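Local coordinates for protein dicer Related Helicase (Caenorhabditis elegans, PDB 6M6S) that probably hydrolyses ATP as an RNA helicase of the RLR subfamily, and through its C-terminal domain, the part described here, binds the end of a 5'-triphosphorylated RNA duplex, at residues N7-S15 against F21-K29; N33-W42 against A79-L90. All coordinates share one frame; numbering follows the deposited sequence.

Interaction 1: residues N7-S15 against F21-K29; sequences NKIYKLMCS and FCKSIYIKK. With ZN (zinc ion), chain F.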
loop_
_atom_site.group_PDB
_atom_site.type_symbol
_atom_site.label_atom_id
_atom_site.label_comp_id
_atom_site.label_asym_id
_atom_site.label_seq_id
_atom_site.Cartn_x
_atom_site.Cartn_y
_atom_site.Cartn_z
ATOM N N ASN B 7 -3.664 11.272 18.183
ATOM C CA ASN B 7 -3.228 12.283 17.201
ATOM C C ASN B 7 -1.745 12.353 16.944
ATOM O O ASN B 7 -1.151 13.433 17.018
ATOM C CB ASN B 7 -3.716 13.676 17.589
ATOM C CG ASN B 7 -5.173 13.889 17.254
ATOM O OD1 ASN B 7 -5.967 14.221 18.126
ATOM N ND2 ASN B 7 -5.532 13.708 15.982
ATOM N N LYS B 8 -1.153 11.232 16.570
ATOM C CA LYS B 8 0.285 11.191 16.348
ATOM C C LYS B 8 0.774 11.938 15.120
ATOM O O LYS B 8 0.112 11.960 14.065
ATOM C CB LYS B 8 0.713 9.751 16.234
ATOM C CG LYS B 8 0.328 8.963 17.491
ATOM C CD LYS B 8 0.794 7.505 17.425
ATOM C CE LYS B 8 0.430 6.746 18.717
ATOM N NZ LYS B 8 0.390 5.257 18.532
ATOM N N ILE B 9 1.961 12.520 15.239
ATOM C CA ILE B 9 2.605 13.122 14.097
ATOM C C ILE B 9 3.477 12.079 13.410
ATOM O O ILE B 9 4.154 11.256 14.068
ATOM C CB ILE B 9 3.432 14.312 14.530
ATOM C CG1 ILE B 9 2.466 15.357 15.103
ATOM C CG2 ILE B 9 4.266 14.849 13.357
ATOM C CD1 ILE B 9 3.113 16.614 15.583
ATOM N N TYR B 10 3.417 12.055 12.076
ATOM C CA TYR B 10 4.216 11.154 11.302
ATOM C C TYR B 10 5.219 11.888 10.479
ATOM O O TYR B 10 4.961 13.007 10.019
ATOM C CB TYR B 10 3.316 10.316 10.333
ATOM C CG TYR B 10 2.532 9.254 11.065
ATOM C CD1 TYR B 10 1.437 9.587 11.847
ATOM C CD2 TYR B 10 2.881 7.935 10.954
ATOM C CE1 TYR B 10 0.701 8.633 12.534
ATOM C CE2 TYR B 10 2.158 6.966 11.653
ATOM C CZ TYR B 10 1.061 7.324 12.396
ATOM O OH TYR B 10 0.334 6.382 13.065
ATOM N N LYS B 11 6.367 11.250 10.251
ATOM C CA LYS B 11 7.313 11.750 9.273
ATOM C C LYS B 11 6.994 11.160 7.913
ATOM O O LYS B 11 6.700 9.952 7.807
ATOM C CB LYS B 11 8.702 11.299 9.676
ATOM C CG LYS B 11 9.231 12.094 10.844
ATOM C CD LYS B 11 10.645 11.662 11.178
ATOM C CE LYS B 11 10.979 12.061 12.621
ATOM N NZ LYS B 11 12.263 11.419 13.031
ATOM N N LEU B 12 7.022 11.951 6.846
ATOM C CA LEU B 12 6.843 11.419 5.491
ATOM C C LEU B 12 8.207 11.288 4.842
ATOM O O LEU B 12 8.918 12.322 4.670
ATOM C CB LEU B 12 6.004 12.379 4.638
ATOM C CG LEU B 12 4.480 12.237 4.831
ATOM C CD1 LEU B 12 4.020 12.356 6.266
ATOM C CD2 LEU B 12 3.708 13.224 3.910
ATOM N N MET B 13 8.606 10.070 4.450
ATOM C CA MET B 13 9.974 9.816 3.971
ATOM C C MET B 13 9.935 9.217 2.592
ATOM O O MET B 13 8.958 8.560 2.250
ATOM C CB MET B 13 10.683 8.759 4.816
ATOM C CG MET B 13 10.235 8.669 6.236
ATOM S SD MET B 13 10.980 10.023 7.099
ATOM C CE MET B 13 12.692 9.540 7.229
ATOM N N CYS B 14 11.038 9.382 1.869
ATOM C CA CYS B 14 11.254 8.711 0.579
ATOM C C CYS B 14 11.323 7.203 0.826
ATOM O O CYS B 14 12.160 6.728 1.613
ATOM C CB CYS B 14 12.548 9.206 -0.044
ATOM S SG CYS B 14 12.841 8.433 -1.662
ATOM N N SER B 15 10.468 6.446 0.146
ATOM C CA SER B 15 10.440 4.986 0.342
ATOM C C SER B 15 11.713 4.341 -0.187
ATOM O O SER B 15 12.084 3.246 0.222
ATOM C CB SER B 15 9.225 4.348 -0.336
ATOM O OG SER B 15 7.985 4.633 0.312
ATOM N N PHE B 21 10.838 14.219 3.970
ATOM C CA PHE B 21 10.409 15.434 3.247
ATOM C C PHE B 21 9.718 16.440 4.161
ATOM O O PHE B 21 9.989 17.656 4.118
ATOM C CB PHE B 21 9.413 14.988 2.187
ATOM C CG PHE B 21 10.027 14.154 1.080
ATOM C CD1 PHE B 21 11.125 14.601 0.390
ATOM C CD2 PHE B 21 9.523 12.903 0.768
ATOM C CE1 PHE B 21 11.667 13.835 -0.608
ATOM C CE2 PHE B 21 10.061 12.165 -0.244
ATOM C CZ PHE B 21 11.151 12.610 -0.907
ATOM N N CYS B 22 8.803 15.960 4.998
ATOM C CA CYS B 22 8.034 16.837 5.874
ATOM C C CYS B 22 7.230 16.038 6.911
ATOM O O CYS B 22 7.198 14.809 6.848
ATOM C CB CYS B 22 7.037 17.730 5.063
ATOM S SG CYS B 22 5.675 16.743 4.255
ATOM N N LYS B 23 6.581 16.751 7.823
ATOM C CA LYS B 23 5.716 16.124 8.824
ATOM C C LYS B 23 4.290 16.078 8.308
ATOM O O LYS B 23 3.850 16.909 7.504
ATOM C CB LYS B 23 5.735 16.958 10.106
ATOM C CG LYS B 23 7.093 17.005 10.787
ATOM C CD LYS B 23 7.613 15.613 11.162
ATOM C CE LYS B 23 8.879 15.758 12.076
ATOM N NZ LYS B 23 9.900 16.573 11.364
ATOM N N SER B 24 3.530 15.112 8.809
ATOM C CA SER B 24 2.143 14.909 8.383
ATOM C C SER B 24 1.230 16.118 8.600
ATOM O O SER B 24 0.242 16.272 7.873
ATOM C CB SER B 24 1.579 13.728 9.226
ATOM O OG SER B 24 1.770 13.968 10.638
ATOM N N ILE B 25 1.542 16.974 9.583
ATOM C CA ILE B 25 0.687 18.100 9.903
ATOM C C ILE B 25 0.667 19.121 8.735
ATOM O O ILE B 25 -0.173 20.015 8.744
ATOM C CB ILE B 25 1.093 18.766 11.221
ATOM C CG1 ILE B 25 2.488 19.414 11.080
ATOM C CG2 ILE B 25 0.964 17.763 12.397
ATOM C CD1 ILE B 25 2.960 20.121 12.338
ATOM N N TYR B 26 1.570 18.978 7.768
ATOM C CA TYR B 26 1.623 19.947 6.655
ATOM C C TYR B 26 0.860 19.496 5.437
ATOM O O TYR B 26 0.847 20.194 4.415
ATOM C CB TYR B 26 3.080 20.299 6.265
ATOM C CG TYR B 26 3.763 21.030 7.384
ATOM C CD1 TYR B 26 3.444 22.341 7.654
ATOM C CD2 TYR B 26 4.669 20.375 8.217
ATOM C CE1 TYR B 26 4.031 22.992 8.701
ATOM C CE2 TYR B 26 5.258 21.021 9.273
ATOM C CZ TYR B 26 4.940 22.316 9.505
ATOM O OH TYR B 26 5.539 22.967 10.556
ATOM N N ILE B 27 0.256 18.310 5.459
ATOM C CA ILE B 27 -0.470 17.864 4.295
ATOM C C ILE B 27 -1.909 18.332 4.450
ATOM O O ILE B 27 -2.523 18.137 5.513
ATOM C CB ILE B 27 -0.535 16.338 4.238
ATOM C CG1 ILE B 27 0.886 15.761 4.194
ATOM C CG2 ILE B 27 -1.341 15.843 3.002
ATOM C CD1 ILE B 27 1.757 16.163 2.989
ATOM N N LYS B 28 -2.448 18.982 3.420
ATOM C CA LYS B 28 -3.827 19.507 3.499
ATOM C C LYS B 28 -4.410 19.258 2.118
ATOM O O LYS B 28 -3.642 19.215 1.118
ATOM C CB LYS B 28 -3.822 21.011 3.759
ATOM C CG LYS B 28 -3.288 21.316 5.158
ATOM C CD LYS B 28 -2.742 22.675 5.193
ATOM C CE LYS B 28 -1.747 22.807 6.314
ATOM N NZ LYS B 28 -2.433 22.928 7.602
ATOM N N LYS B 29 -5.725 18.994 2.036
ATOM C CA LYS B 29 -6.363 18.633 0.779
ATOM C C LYS B 29 -7.012 19.807 0.071
ATOM O O LYS B 29 -7.684 20.643 0.710
ATOM C CB LYS B 29 -7.532 17.682 1.056
ATOM C CG LYS B 29 -7.190 16.456 1.804
ATOM C CD LYS B 29 -8.482 15.617 1.996
ATOM C CE LYS B 29 -9.369 16.064 3.124
ATOM N NZ LYS B 29 -10.299 14.946 3.402
HETATM ZN ZN ZN F . 15.039 9.363 -2.021
HETATM O O HOH W 1 -0.294 14.190 12.060
#

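Interaction 2: residues N33-W42 against A79-L90; sequences NYMVFDPSVW and AYKIRGTYLPQL. With nucleotides of chain D; nucleotides of chain C.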
loop_
_atom_site.group_PDB
_atom_site.type_symbol
_atom_site.label_atom_id
_atom_site.label_comp_id
_atom_site.label_asym_id
_atom_site.label_seq_id
_atom_site.Cartn_x
_atom_site.Cartn_y
_atom_site.Cartn_z
ATOM N N ASN B 33 -6.879 16.575 -3.774
ATOM C CA ASN B 33 -5.454 16.611 -4.056
ATOM C C ASN B 33 -4.719 16.890 -2.750
ATOM O O ASN B 33 -5.022 17.894 -2.096
ATOM C CB ASN B 33 -5.188 17.796 -4.992
ATOM C CG ASN B 33 -5.694 17.538 -6.391
ATOM O OD1 ASN B 33 -4.974 16.967 -7.214
ATOM N ND2 ASN B 33 -6.918 17.967 -6.677
ATOM N N TYR B 34 -3.761 16.045 -2.373
ATOM C CA TYR B 34 -3.152 16.097 -1.042
ATOM C C TYR B 34 -1.828 16.807 -1.242
ATOM O O TYR B 34 -0.884 16.222 -1.870
ATOM C CB TYR B 34 -2.994 14.658 -0.501
ATOM C CG TYR B 34 -4.348 14.039 -0.133
ATOM C CD1 TYR B 34 -5.222 13.590 -1.129
ATOM C CD2 TYR B 34 -4.728 13.829 1.190
ATOM C CE1 TYR B 34 -6.424 13.029 -0.809
ATOM C CE2 TYR B 34 -5.941 13.210 1.490
ATOM C CZ TYR B 34 -6.769 12.863 0.497
ATOM O OH TYR B 34 -7.974 12.238 0.790
ATOM N N MET B 35 -1.761 18.064 -0.778
ATOM C CA MET B 35 -0.608 18.906 -1.125
ATOM C C MET B 35 0.230 19.179 0.099
ATOM O O MET B 35 -0.267 19.143 1.216
ATOM C CB MET B 35 -1.101 20.254 -1.677
ATOM C CG MET B 35 -2.191 20.073 -2.748
ATOM S SD MET B 35 -1.705 19.078 -4.171
ATOM C CE MET B 35 -0.488 20.219 -4.873
ATOM N N VAL B 36 1.508 19.547 -0.099
ATOM C CA VAL B 36 2.356 19.904 1.039
ATOM C C VAL B 36 2.398 21.409 1.268
ATOM O O VAL B 36 2.801 22.182 0.362
ATOM C CB VAL B 36 3.811 19.360 0.818
ATOM C CG1 VAL B 36 4.673 19.681 2.080
ATOM C CG2 VAL B 36 3.837 17.850 0.478
ATOM N N PHE B 37 2.010 21.854 2.467
ATOM C CA PHE B 37 2.051 23.303 2.795
ATOM C C PHE B 37 3.135 23.638 3.811
ATOM O O PHE B 37 2.953 24.518 4.628
ATOM C CB PHE B 37 0.674 23.770 3.337
ATOM C CG PHE B 37 -0.429 23.761 2.280
ATOM C CD1 PHE B 37 -1.073 22.581 1.915
ATOM C CD2 PHE B 37 -0.856 24.977 1.693
ATOM C CE1 PHE B 37 -2.105 22.583 0.941
ATOM C CE2 PHE B 37 -1.879 24.971 0.702
ATOM C CZ PHE B 37 -2.509 23.750 0.346
ATOM N N ASP B 38 4.286 22.974 3.723
ATOM C CA ASP B 38 5.477 23.334 4.515
ATOM C C ASP B 38 6.419 24.067 3.537
ATOM O O ASP B 38 6.904 23.434 2.583
ATOM C CB ASP B 38 6.164 22.056 5.038
ATOM C CG ASP B 38 7.465 22.310 5.749
ATOM O OD1 ASP B 38 7.905 23.479 5.849
ATOM O OD2 ASP B 38 8.107 21.333 6.194
ATOM N N PRO B 39 6.666 25.368 3.752
ATOM C CA PRO B 39 7.514 26.088 2.779
ATOM C C PRO B 39 8.931 25.533 2.735
ATOM O O PRO B 39 9.629 25.674 1.701
ATOM C CB PRO B 39 7.487 27.539 3.278
ATOM C CG PRO B 39 7.079 27.443 4.685
ATOM C CD PRO B 39 6.148 26.243 4.806
ATOM N N SER B 40 9.340 24.803 3.777
ATOM C CA SER B 40 10.695 24.202 3.754
ATOM C C SER B 40 10.845 23.020 2.855
ATOM O O SER B 40 11.975 22.598 2.607
ATOM C CB SER B 40 11.093 23.736 5.170
ATOM O OG SER B 40 11.095 24.851 6.018
ATOM N N VAL B 41 9.732 22.427 2.415
ATOM C CA VAL B 41 9.801 21.144 1.727
ATOM C C VAL B 41 10.593 21.272 0.418
ATOM O O VAL B 41 11.202 20.309 -0.039
ATOM C CB VAL B 41 8.400 20.574 1.470
ATOM C CG1 VAL B 41 7.734 21.302 0.355
ATOM C CG2 VAL B 41 8.508 19.075 1.145
ATOM N N TRP B 42 10.641 22.498 -0.160
ATOM C CA TRP B 42 11.238 22.582 -1.470
ATOM C C TRP B 42 12.760 22.286 -1.428
ATOM O O TRP B 42 13.349 21.876 -2.468
ATOM C CB TRP B 42 11.006 23.980 -2.057
ATOM C CG TRP B 42 9.551 24.318 -2.426
ATOM C CD1 TRP B 42 8.746 25.246 -1.828
ATOM C CD2 TRP B 42 8.797 23.780 -3.527
ATOM N NE1 TRP B 42 7.547 25.330 -2.467
ATOM C CE2 TRP B 42 7.545 24.467 -3.527
ATOM C CE3 TRP B 42 9.066 22.804 -4.518
ATOM C CZ2 TRP B 42 6.545 24.185 -4.447
ATOM C CZ3 TRP B 42 8.089 22.524 -5.457
ATOM C CH2 TRP B 42 6.849 23.262 -5.430
ATOM N N ALA B 79 4.517 18.794 -9.032
ATOM C CA ALA B 79 4.133 20.079 -8.456
ATOM C C ALA B 79 2.931 20.624 -9.222
ATOM O O ALA B 79 2.735 20.303 -10.406
ATOM C CB ALA B 79 5.319 21.078 -8.574
ATOM N N TYR B 80 2.108 21.427 -8.532
ATOM C CA TYR B 80 0.939 22.035 -9.141
ATOM C C TYR B 80 0.977 23.522 -8.868
ATOM O O TYR B 80 1.667 23.978 -7.933
ATOM C CB TYR B 80 -0.343 21.520 -8.471
ATOM C CG TYR B 80 -0.808 20.099 -8.829
ATOM C CD1 TYR B 80 -0.051 18.996 -8.466
ATOM C CD2 TYR B 80 -2.023 19.896 -9.465
ATOM C CE1 TYR B 80 -0.473 17.701 -8.753
ATOM C CE2 TYR B 80 -2.474 18.593 -9.743
ATOM C CZ TYR B 80 -1.692 17.527 -9.395
ATOM O OH TYR B 80 -2.144 16.243 -9.624
ATOM N N LYS B 81 0.229 24.285 -9.666
ATOM C CA LYS B 81 -0.129 25.669 -9.315
ATOM C C LYS B 81 -1.596 25.661 -8.925
ATOM O O LYS B 81 -2.470 25.333 -9.771
ATOM C CB LYS B 81 0.088 26.605 -10.508
ATOM C CG LYS B 81 0.075 28.078 -10.156
ATOM C CD LYS B 81 0.082 28.926 -11.478
ATOM C CE LYS B 81 0.584 30.296 -11.288
ATOM N NZ LYS B 81 1.140 30.850 -12.581
ATOM N N ILE B 82 -1.878 25.943 -7.651
ATOM C CA ILE B 82 -3.249 25.861 -7.146
ATOM C C ILE B 82 -3.585 27.224 -6.594
ATOM O O ILE B 82 -2.865 27.709 -5.704
ATOM C CB ILE B 82 -3.352 24.806 -6.057
ATOM C CG1 ILE B 82 -3.053 23.408 -6.629
ATOM C CG2 ILE B 82 -4.762 24.844 -5.380
ATOM C CD1 ILE B 82 -3.521 22.345 -5.786
ATOM N N ARG B 83 -4.620 27.865 -7.141
ATOM C CA ARG B 83 -5.019 29.209 -6.743
ATOM C C ARG B 83 -3.796 30.150 -6.815
ATOM O O ARG B 83 -3.575 30.988 -5.927
ATOM C CB ARG B 83 -5.643 29.226 -5.343
ATOM C CG ARG B 83 -6.778 28.245 -5.117
ATOM C CD ARG B 83 -8.035 28.921 -4.522
ATOM N NE ARG B 83 -8.188 28.823 -3.061
ATOM C CZ ARG B 83 -8.738 27.786 -2.406
ATOM N NH1 ARG B 83 -9.159 26.703 -3.067
ATOM N NH2 ARG B 83 -8.854 27.814 -1.074
ATOM N N GLY B 84 -2.996 29.991 -7.873
ATOM C CA GLY B 84 -1.863 30.872 -8.090
ATOM C C GLY B 84 -0.611 30.584 -7.273
ATOM O O GLY B 84 0.346 31.336 -7.338
ATOM N N THR B 85 -0.618 29.514 -6.487
ATOM C CA THR B 85 0.503 29.169 -5.596
ATOM C C THR B 85 1.094 27.831 -5.993
ATOM O O THR B 85 0.370 26.835 -6.162
ATOM C CB THR B 85 0.016 29.067 -4.099
ATOM O OG1 THR B 85 -0.526 30.330 -3.663
ATOM C CG2 THR B 85 1.146 28.645 -3.148
ATOM N N TYR B 86 2.416 27.737 -6.088
ATOM C CA TYR B 86 3.052 26.456 -6.347
ATOM C C TYR B 86 3.128 25.568 -5.111
ATOM O O TYR B 86 3.557 26.017 -4.052
ATOM C CB TYR B 86 4.493 26.637 -6.890
ATOM C CG TYR B 86 4.551 27.364 -8.218
ATOM C CD1 TYR B 86 3.773 26.934 -9.306
ATOM C CD2 TYR B 86 5.357 28.495 -8.394
ATOM C CE1 TYR B 86 3.785 27.608 -10.530
ATOM C CE2 TYR B 86 5.373 29.186 -9.630
ATOM C CZ TYR B 86 4.595 28.708 -10.692
ATOM O OH TYR B 86 4.585 29.370 -11.919
ATOM N N LEU B 87 2.707 24.314 -5.240
ATOM C CA LEU B 87 2.666 23.338 -4.144
ATOM C C LEU B 87 3.085 21.985 -4.638
ATOM O O LEU B 87 2.665 21.553 -5.716
ATOM C CB LEU B 87 1.221 23.211 -3.621
ATOM C CG LEU B 87 0.540 24.457 -3.061
ATOM C CD1 LEU B 87 -0.952 24.140 -2.713
ATOM C CD2 LEU B 87 1.254 24.924 -1.777
ATOM N N PRO B 88 3.853 21.231 -3.834
ATOM C CA PRO B 88 4.201 19.847 -4.183
ATOM C C PRO B 88 3.048 18.911 -3.836
ATOM O O PRO B 88 2.346 19.104 -2.838
ATOM C CB PRO B 88 5.388 19.518 -3.284
ATOM C CG PRO B 88 5.786 20.814 -2.627
ATOM C CD PRO B 88 4.632 21.793 -2.691
ATOM N N GLN B 89 2.826 17.935 -4.710
ATOM C CA GLN B 89 1.962 16.790 -4.391
ATOM C C GLN B 89 2.799 15.539 -4.334
ATOM O O GLN B 89 3.261 14.996 -5.366
ATOM C CB GLN B 89 0.928 16.665 -5.489
ATOM C CG GLN B 89 -0.182 15.609 -5.136
ATOM C CD GLN B 89 -1.002 15.337 -6.367
ATOM O OE1 GLN B 89 -0.560 14.619 -7.290
ATOM N NE2 GLN B 89 -2.182 15.953 -6.433
ATOM N N LEU B 90 3.079 15.083 -3.114
ATOM C CA LEU B 90 3.829 13.841 -2.986
ATOM C C LEU B 90 2.893 12.658 -3.247
ATOM O O LEU B 90 1.761 12.649 -2.765
ATOM C CB LEU B 90 4.413 13.743 -1.603
ATOM C CG LEU B 90 5.475 14.785 -1.258
ATOM C CD1 LEU B 90 5.790 14.798 0.249
ATOM C CD2 LEU B 90 6.744 14.429 -2.131
ATOM P P G D 2 -1.697 10.137 -10.068
ATOM O OP1 G D 2 -0.941 9.155 -9.227
ATOM O OP2 G D 2 -2.522 9.546 -11.175
ATOM O "O5'" G D 2 -2.629 10.906 -9.025
ATOM C "C5'" G D 2 -2.041 11.664 -7.976
ATOM C "C4'" G D 2 -3.106 12.378 -7.192
ATOM O "O4'" G D 2 -3.715 13.390 -8.010
ATOM C "C3'" G D 2 -4.287 11.535 -6.718
ATOM O "O3'" G D 2 -3.976 10.867 -5.521
ATOM C "C2'" G D 2 -5.350 12.596 -6.486
ATOM O "O2'" G D 2 -5.071 13.271 -5.264
ATOM C "C1'" G D 2 -5.062 13.565 -7.629
ATOM N N9 G D 2 -5.880 13.310 -8.826
ATOM C C8 G D 2 -5.479 12.660 -9.996
ATOM N N7 G D 2 -6.431 12.630 -10.907
ATOM C C5 G D 2 -7.492 13.319 -10.303
ATOM C C6 G D 2 -8.798 13.624 -10.775
ATOM O O6 G D 2 -9.278 13.353 -11.863
ATOM N N1 G D 2 -9.562 14.318 -9.840
ATOM C C2 G D 2 -9.121 14.701 -8.591
ATOM N N2 G D 2 -9.983 15.392 -7.812
ATOM N N3 G D 2 -7.901 14.423 -8.142
ATOM C C4 G D 2 -7.161 13.741 -9.038
ATOM P P C C 12 -15.310 21.196 -10.284
ATOM O OP1 C C 12 -15.766 22.532 -9.804
ATOM O OP2 C C 12 -15.432 20.901 -11.727
ATOM O "O5'" C C 12 -13.808 20.958 -9.808
ATOM C "C5'" C C 12 -13.383 21.354 -8.517
ATOM C "C4'" C C 12 -11.945 20.989 -8.268
ATOM O "O4'" C C 12 -11.748 19.580 -8.472
ATOM C "C3'" C C 12 -10.911 21.613 -9.178
ATOM O "O3'" C C 12 -10.648 22.964 -8.864
ATOM C "C2'" C C 12 -9.716 20.716 -8.941
ATOM O "O2'" C C 12 -9.095 21.061 -7.711
ATOM C "C1'" C C 12 -10.390 19.343 -8.793
ATOM N N1 C C 12 -10.306 18.581 -10.058
ATOM C C2 C C 12 -9.151 17.843 -10.283
ATOM O O2 C C 12 -8.286 17.815 -9.383
ATOM N N3 C C 12 -9.038 17.146 -11.441
ATOM C C4 C C 12 -9.996 17.231 -12.361
ATOM N N4 C C 12 -9.825 16.543 -13.488
ATOM C C5 C C 12 -11.180 17.995 -12.164
ATOM C C6 C C 12 -11.283 18.657 -11.007
HETATM O O HOH W 2 1.493 15.466 -0.782
HETATM O O HOH W 3 5.471 27.479 -2.759
#

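Interaction 1: residues N7-S15 against F21-K29
Tyr10 and Ser24 share two bonds: Tyr10 N donates almost straight to Ser24 OG (2.9 Å, 174°), while Ser24 N returns a bond to Tyr10 O (2.8 Å). A small hydroxyl suits this place: set between the backbone N and the carbonyl carbon (chi1 53°), OG accepts from Tyr10 N as a neighbouring strand's carbonyl would. Leu12 carries the greasy side. Its CB lies 3.5 Å from Cys22 O; from CG one branch, CD1, rests against Ser24 N (3.8 Å), and the other, CD2, meets Ile27 CD1 tip to tip at 3.6 Å. Strands 11-14 and 20-23 form an antiparallel beta hairpin, with Leu12 and Cys22 as a hydrogen-bonded pair. The CxxC pair begins with Cys14 at the end of strand 11-14 and runs into the turn; Cys14, SG anti to its backbone N (chi1 -179°), binds zinc with Cys17, Cys69 and Cys72. Phe21 backs this ligand obliquely, its CZ 3.8 Å from Cys14 CB and its CE2 3.6 Å from Cys14 N. With an alanine here, Cys14 CB would probably lose its ring support, giving the cysteine more freedom to shift. Across the non-hydrogen-bonded pair, Lys11 and Lys23 run side by side, Lys23 NZ salt-bridged to Glu20.

Interaction 2: residues N33-W42 against A79-L90
Pro88 packs against both Val41 and Trp42, on the beta hairpin 79-90 of this RIG-I-type C-terminal domain, whose two strands are joined by a type I' turn. Strand 33-36 passes the second hairpin strand steeply, at 113°, and a single backbone bond joins them, from Val36 N to Pro88 O (2.9 Å). The packing is densest around the proline. Its CG sits over a face of the Trp42 six-membered ring, 3.9 Å from the ring centroid, and touches Val41 CG1 (3.6 Å). Having no N-H, the proline cannot answer Val36 O, a buried carbonyl without a polar partner in the model. Flexible Met35 curls, bent at chi2 and chi3, so that its CE enters a pocket of Tyr80, Ile82 and Leu87, lying 3.7 Å from Leu87 CB; its SD makes a more distant Met-aromatic contact above the Tyr80 face. Leu87 CD2 lies over one Phe37 ring face, toward its rim, a CH-pi contact. At the looser margins water bridges polar atoms: one molecule accepts from Trp42 NE1 and donates to Tyr86 O, another joins Tyr34 O to Leu90 N. Toward the RNA, the Asn33 and Gln89 amides lie nearly coplanar, and Gln89 OE1 and Asn33 OD1 have hydrogen-bond partners on the bound nucleic acid. Asn33 ND2, which also bonds Val30 O, donates to O2 of C12 of chain C at 3.0 Å and 170°.

Overall arrangement
Interaction 2 lies near the centre of the chain and is almost wholly buried, whereas interaction 1 is partly exposed at its Ile9 and Ile25 end. The two meet in one sheet, where strands 27-30 and 33-36 are neighbours: Tyr26 O and Phe37 N (2.8 Å) probably form a hydrogen bond, as do Lys28 O and Met35 N. Ile27, touched by Leu12 in interaction 1, also packs on Val36 of interaction 2, so their apolar layers are continuous. A short antiparallel pairing, extended by a serine hydroxyl, and a zinc ligand characterise interaction 1, while interaction 2 has one direct backbone bond, many ring and aliphatic contacts, and polar side chains turned to the RNA.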